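Long-range contacts in conjugal transfer protein TRWB (Escherichia coli, PDB 1E9R), which probably acts as a hexameric, ring-helicase-like P-loop NTPase that couples DNA to the type IV secretion machinery during bacterial conjugation: residues B[42-46]-B[418-422]; B[338-343]-B[404-410]. Numbering follows the deposited sequence.

In the fold
The two contacts sit side by side on one flank of the P-loop NTPase-type domain, their centres about 11 Å apart. Along the chain interaction 2 is nested inside the loop that interaction 1 closes: 42-46 comes first, then 338-343, 404-410 and finally 418-422. Strands 404-408 and 415-419 follow one another in sequence and are antiparallel neighbours in the large mixed sheet. Interaction 2 joins 404-408 to the interior strand 339-342, while interaction 1 sets the hairpin 41-46 against the end of 415-419. A probable hydrogen bond from Ala405 N to Val418 O and packing of Phe409 on Val42 and Val45 connect them directly, tying early and late parts of the chain into one domain.

Interaction 1 of 2, residues B[42-46]-B[418-422]; sequences VAGVP and VPLEI
Ala43 lays its methyl group over the side chains of Leu420 and Val418, with CB 3.7 Å from Leu420 CD2 and 4.1 Å from Val418 CG1. It occupies the first corner of a type I' turn running from Val42 to Val45, phi/psi 54/35 at Ala43 and 89/-6 at Gly44. Glycine suits the second corner, because a CB there would collide with the preceding carbonyl oxygen. The turn is closed by Val42 N to Val45 O at 2.7 Å and Val45 N to Val42 O at 2.8 Å. Segment 418-422 passes extended, its nearest CA pair being Ala43 and Leu420 at 5.1 Å. Leu420, with chi1 at -91° and chi2 t, carries its CD2 onto Ala43; the small alanine leaves room for it. Val418, chi1 t, points at the turn, bringing CG1 to 3.0 Å from Ala43 O and CG2 to 4.0 Å from Val45 CG2. Glu421, exposed to solvent, brings OE2 to 4.0 Å from Gly44 CA. Helix 66-79 supplies Glu72, whose carboxylate accepts from Gly44 N, and Leu69, which touches Leu420. Such two-residue turns are characteristic of beta hairpins, here one packed against an outlying strand of a P-loop NTPase sheet.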
loop_
_atom_site.group_PDB
_atom_site.type_symbol
_atom_site.label_atom_id
_atom_site.label_comp_id
_atom_site.label_asym_id
_atom_site.label_seq_id
_atom_site.Cartn_x
_atom_site.Cartn_y
_atom_site.Cartn_z
ATOM N N VAL B 42 2.363 -40.883 5.260
ATOM C CA VAL B 42 2.861 -39.661 4.659
ATOM C C VAL B 42 4.348 -39.892 4.474
ATOM O O VAL B 42 5.096 -39.937 5.447
ATOM C CB VAL B 42 2.656 -38.447 5.596
ATOM C CG1 VAL B 42 3.198 -37.182 4.931
ATOM C CG2 VAL B 42 1.176 -38.295 5.946
ATOM N N ALA B 43 4.774 -40.064 3.230
ATOM C CA ALA B 43 6.190 -40.303 2.941
ATOM C C ALA B 43 6.731 -41.489 3.746
ATOM O O ALA B 43 7.884 -41.486 4.178
ATOM C CB ALA B 43 7.006 -39.052 3.252
ATOM N N GLY B 44 5.893 -42.499 3.951
ATOM C CA GLY B 44 6.317 -43.668 4.692
ATOM C C GLY B 44 6.090 -43.549 6.185
ATOM O O GLY B 44 6.301 -44.511 6.930
ATOM N N VAL B 45 5.663 -42.373 6.635
ATOM C CA VAL B 45 5.420 -42.175 8.058
ATOM C C VAL B 45 3.936 -42.281 8.351
ATOM O O VAL B 45 3.129 -41.600 7.725
ATOM C CB VAL B 45 5.906 -40.796 8.543
ATOM C CG1 VAL B 45 5.788 -40.724 10.054
ATOM C CG2 VAL B 45 7.339 -40.547 8.100
ATOM N N PRO B 46 3.555 -43.151 9.303
ATOM C CA PRO B 46 2.137 -43.301 9.639
ATOM C C PRO B 46 1.578 -42.010 10.221
ATOM O O PRO B 46 2.171 -41.388 11.106
ATOM C CB PRO B 46 2.129 -44.463 10.634
ATOM C CG PRO B 46 3.455 -44.367 11.278
ATOM C CD PRO B 46 4.381 -44.057 10.119
ATOM N N VAL B 418 12.443 -37.124 5.629
ATOM C CA VAL B 418 12.214 -38.463 5.111
ATOM C C VAL B 418 12.186 -38.464 3.589
ATOM O O VAL B 418 11.830 -37.467 2.967
ATOM C CB VAL B 418 10.864 -39.009 5.643
ATOM C CG1 VAL B 418 10.511 -40.316 4.967
ATOM C CG2 VAL B 418 10.948 -39.214 7.136
ATOM N N PRO B 419 12.594 -39.577 2.964
ATOM C CA PRO B 419 12.568 -39.617 1.505
ATOM C C PRO B 419 11.239 -40.185 0.999
ATOM O O PRO B 419 10.583 -40.990 1.674
ATOM C CB PRO B 419 13.742 -40.519 1.176
ATOM C CG PRO B 419 13.650 -41.523 2.262
ATOM C CD PRO B 419 13.435 -40.665 3.493
ATOM N N LEU B 420 10.845 -39.728 -0.183
ATOM C CA LEU B 420 9.631 -40.179 -0.841
ATOM C C LEU B 420 10.024 -41.325 -1.756
ATOM O O LEU B 420 11.063 -41.279 -2.423
ATOM C CB LEU B 420 9.029 -39.064 -1.687
ATOM C CG LEU B 420 8.010 -38.168 -0.999
ATOM C CD1 LEU B 420 7.488 -37.127 -1.985
ATOM C CD2 LEU B 420 6.867 -39.036 -0.478
ATOM N N GLU B 421 9.186 -42.348 -1.794
ATOM C CA GLU B 421 9.443 -43.513 -2.625
ATOM C C GLU B 421 8.499 -43.501 -3.813
ATOM O O GLU B 421 7.281 -43.452 -3.630
ATOM C CB GLU B 421 9.217 -44.769 -1.789
ATOM C CG GLU B 421 8.044 -44.606 -0.817
ATOM C CD GLU B 421 8.069 -45.603 0.332
ATOM O OE1 GLU B 421 8.894 -46.549 0.284
ATOM O OE2 GLU B 421 7.261 -45.435 1.281
ATOM N N ILE B 422 9.044 -43.534 -5.027
ATOM C CA ILE B 422 8.185 -43.539 -6.207
ATOM C C ILE B 422 7.619 -44.942 -6.421
ATOM O O ILE B 422 8.107 -45.692 -7.269
ATOM C CB ILE B 422 8.945 -43.115 -7.489
ATOM C CG1 ILE B 422 9.603 -41.752 -7.286
ATOM C CG2 ILE B 422 7.973 -43.043 -8.666
ATOM C CD1 ILE B 422 10.237 -41.190 -8.539
#

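Interaction 2 of 2, residues B[338-343]-B[404-410]; sequences RSLVVL and TAYVGFA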
loop_
_atom_site.group_PDB
_atom_site.type_symbol
_atom_site.label_atom_id
_atom_site.label_comp_id
_atom_site.label_asym_id
_atom_site.label_seq_id
_atom_site.Cartn_x
_atom_site.Cartn_y
_atom_site.Cartn_z
ATOM N N ARG B 338 -3.630 -28.227 9.813
ATOM C CA ARG B 338 -2.791 -28.372 10.995
ATOM C C ARG B 338 -1.501 -29.187 10.808
ATOM O O ARG B 338 -0.563 -29.051 11.597
ATOM C CB ARG B 338 -3.630 -28.947 12.141
ATOM C CG ARG B 338 -4.800 -28.054 12.540
ATOM C CD ARG B 338 -4.292 -26.703 13.026
ATOM N NE ARG B 338 -3.320 -26.883 14.104
ATOM C CZ ARG B 338 -3.623 -27.305 15.330
ATOM N NH1 ARG B 338 -4.879 -27.586 15.655
ATOM N NH2 ARG B 338 -2.661 -27.469 16.226
ATOM N N SER B 339 -1.444 -30.034 9.786
ATOM C CA SER B 339 -0.234 -30.811 9.532
ATOM C C SER B 339 0.398 -30.269 8.258
ATOM O O SER B 339 -0.305 -29.899 7.314
ATOM C CB SER B 339 -0.543 -32.306 9.373
ATOM O OG SER B 339 -0.847 -32.920 10.618
ATOM N N LEU B 340 1.725 -30.231 8.227
ATOM C CA LEU B 340 2.447 -29.686 7.081
ATOM C C LEU B 340 3.576 -30.570 6.544
ATOM O O LEU B 340 4.221 -31.303 7.293
ATOM C CB LEU B 340 3.036 -28.324 7.473
ATOM C CG LEU B 340 4.137 -27.700 6.606
ATOM C CD1 LEU B 340 3.547 -27.165 5.317
ATOM C CD2 LEU B 340 4.814 -26.579 7.374
ATOM N N VAL B 341 3.795 -30.497 5.235
ATOM C CA VAL B 341 4.883 -31.218 4.594
ATOM C C VAL B 341 5.584 -30.199 3.704
ATOM O O VAL B 341 4.943 -29.511 2.906
ATOM C CB VAL B 341 4.400 -32.390 3.712
ATOM C CG1 VAL B 341 5.604 -33.075 3.081
ATOM C CG2 VAL B 341 3.618 -33.395 4.545
ATOM N N VAL B 342 6.899 -30.090 3.865
ATOM C CA VAL B 342 7.706 -29.163 3.090
ATOM C C VAL B 342 8.614 -29.948 2.150
ATOM O O VAL B 342 9.492 -30.666 2.609
ATOM C CB VAL B 342 8.576 -28.286 4.020
ATOM C CG1 VAL B 342 9.532 -27.440 3.205
ATOM C CG2 VAL B 342 7.686 -27.400 4.883
ATOM N N LEU B 343 8.388 -29.826 0.842
ATOM C CA LEU B 343 9.205 -30.520 -0.158
ATOM C C LEU B 343 10.255 -29.565 -0.698
ATOM O O LEU B 343 10.993 -29.883 -1.640
ATOM C CB LEU B 343 8.337 -31.026 -1.306
ATOM C CG LEU B 343 7.605 -32.341 -1.062
ATOM C CD1 LEU B 343 6.890 -32.293 0.259
ATOM C CD2 LEU B 343 6.615 -32.588 -2.175
ATOM N N THR B 404 12.292 -35.608 -1.397
ATOM C CA THR B 404 12.694 -35.558 -0.002
ATOM C C THR B 404 11.718 -34.593 0.673
ATOM O O THR B 404 11.416 -33.512 0.142
ATOM C CB THR B 404 14.126 -35.051 0.153
ATOM O OG1 THR B 404 14.988 -35.834 -0.674
ATOM C CG2 THR B 404 14.573 -35.172 1.601
ATOM N N ALA B 405 11.215 -34.984 1.838
ATOM C CA ALA B 405 10.252 -34.154 2.540
ATOM C C ALA B 405 10.452 -34.037 4.035
ATOM O O ALA B 405 10.985 -34.932 4.686
ATOM C CB ALA B 405 8.843 -34.669 2.268
ATOM N N TYR B 406 10.012 -32.905 4.564
ATOM C CA TYR B 406 10.057 -32.653 5.987
ATOM C C TYR B 406 8.618 -32.826 6.443
ATOM O O TYR B 406 7.743 -32.083 6.024
ATOM C CB TYR B 406 10.534 -31.238 6.277
ATOM C CG TYR B 406 12.030 -31.090 6.209
ATOM C CD1 TYR B 406 12.837 -31.566 7.241
ATOM C CD2 TYR B 406 12.648 -30.479 5.119
ATOM C CE1 TYR B 406 14.223 -31.440 7.193
ATOM C CE2 TYR B 406 14.041 -30.347 5.063
ATOM C CZ TYR B 406 14.816 -30.832 6.106
ATOM O OH TYR B 406 16.182 -30.717 6.069
ATOM N N VAL B 407 8.374 -33.827 7.280
ATOM C CA VAL B 407 7.036 -34.102 7.775
ATOM C C VAL B 407 6.819 -33.528 9.170
ATOM O O VAL B 407 7.535 -33.888 10.112
ATOM C CB VAL B 407 6.764 -35.625 7.807
ATOM C CG1 VAL B 407 5.332 -35.901 8.257
ATOM C CG2 VAL B 407 7.018 -36.216 6.426
ATOM N N GLY B 408 5.831 -32.639 9.292
ATOM C CA GLY B 408 5.514 -32.023 10.570
ATOM C C GLY B 408 4.040 -32.150 10.906
ATOM O O GLY B 408 3.238 -31.299 10.544
ATOM N N PHE B 409 3.684 -33.221 11.601
ATOM C CA PHE B 409 2.299 -33.458 11.985
ATOM C C PHE B 409 1.848 -32.457 13.030
ATOM O O PHE B 409 2.670 -31.871 13.728
ATOM C CB PHE B 409 2.139 -34.880 12.517
ATOM C CG PHE B 409 2.299 -35.939 11.463
ATOM C CD1 PHE B 409 1.431 -35.992 10.371
ATOM C CD2 PHE B 409 3.310 -36.887 11.553
ATOM C CE1 PHE B 409 1.571 -36.984 9.380
ATOM C CE2 PHE B 409 3.459 -37.883 10.569
ATOM C CZ PHE B 409 2.589 -37.930 9.484
ATOM N N ALA B 410 0.535 -32.273 13.129
ATOM C CA ALA B 410 -0.058 -31.333 14.075
ATOM C C ALA B 410 0.290 -31.693 15.508
ATOM O O ALA B 410 0.659 -32.835 15.798
ATOM C CB ALA B 410 -1.568 -31.310 13.898
#
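Val341 and Leu343 make the apolar centre with Ala405: Val341 CG1 and Leu343 CD1 each lie 3.7 Å from Ala405 CB, the small methyl leaving space for two branched side chains. Val407, paired with Val341, turns its side chain to the same face. On the other face Val342 meets Tyr406, CB to CB at 4.2 Å, while the tyrosine ring leads away and touches Val392 and Lys417. Leu340 and Val342 on this face pack under helix 350-360. Valine suits these strands because branching at CB favours the extended backbone.

The backbones run antiparallel, at 161° and 4.8 Å between axes. Leu340 and Gly408 form a hydrogen-bonded pair, Leu340 N to Gly408 O at 3.0 Å and Gly408 N to Leu340 O at 2.9 Å; Val342 and Tyr406 form the next, Val342 N to Tyr406 O at 3.1 Å and Tyr406 N to Val342 O at 3.0 Å. Val341 and Val407 between them are a non-hydrogen-bonded pair, where Val341 CA approaches Tyr406 O at 3.3 Å in a CA-H...O contact. Strand 339-342 also bonds on its other side to parallel strand 56-59, which leads into a probable Walker A loop; Leu343 touches Thr64 there. Strand 404-408 thus adds an antiparallel neighbour to the parallel strands of a P-loop NTPase fold.

Beyond the last pair Ser339 OG, chi1 m, accepts from Ala410 N at 2.9 Å, a side-chain substitute for a backbone partner. Ala410 CB rests 3.6 Å from Arg338 CB, and the Arg338 guanidinium reaches across to a salt bridge with Asp402 of the second subunit.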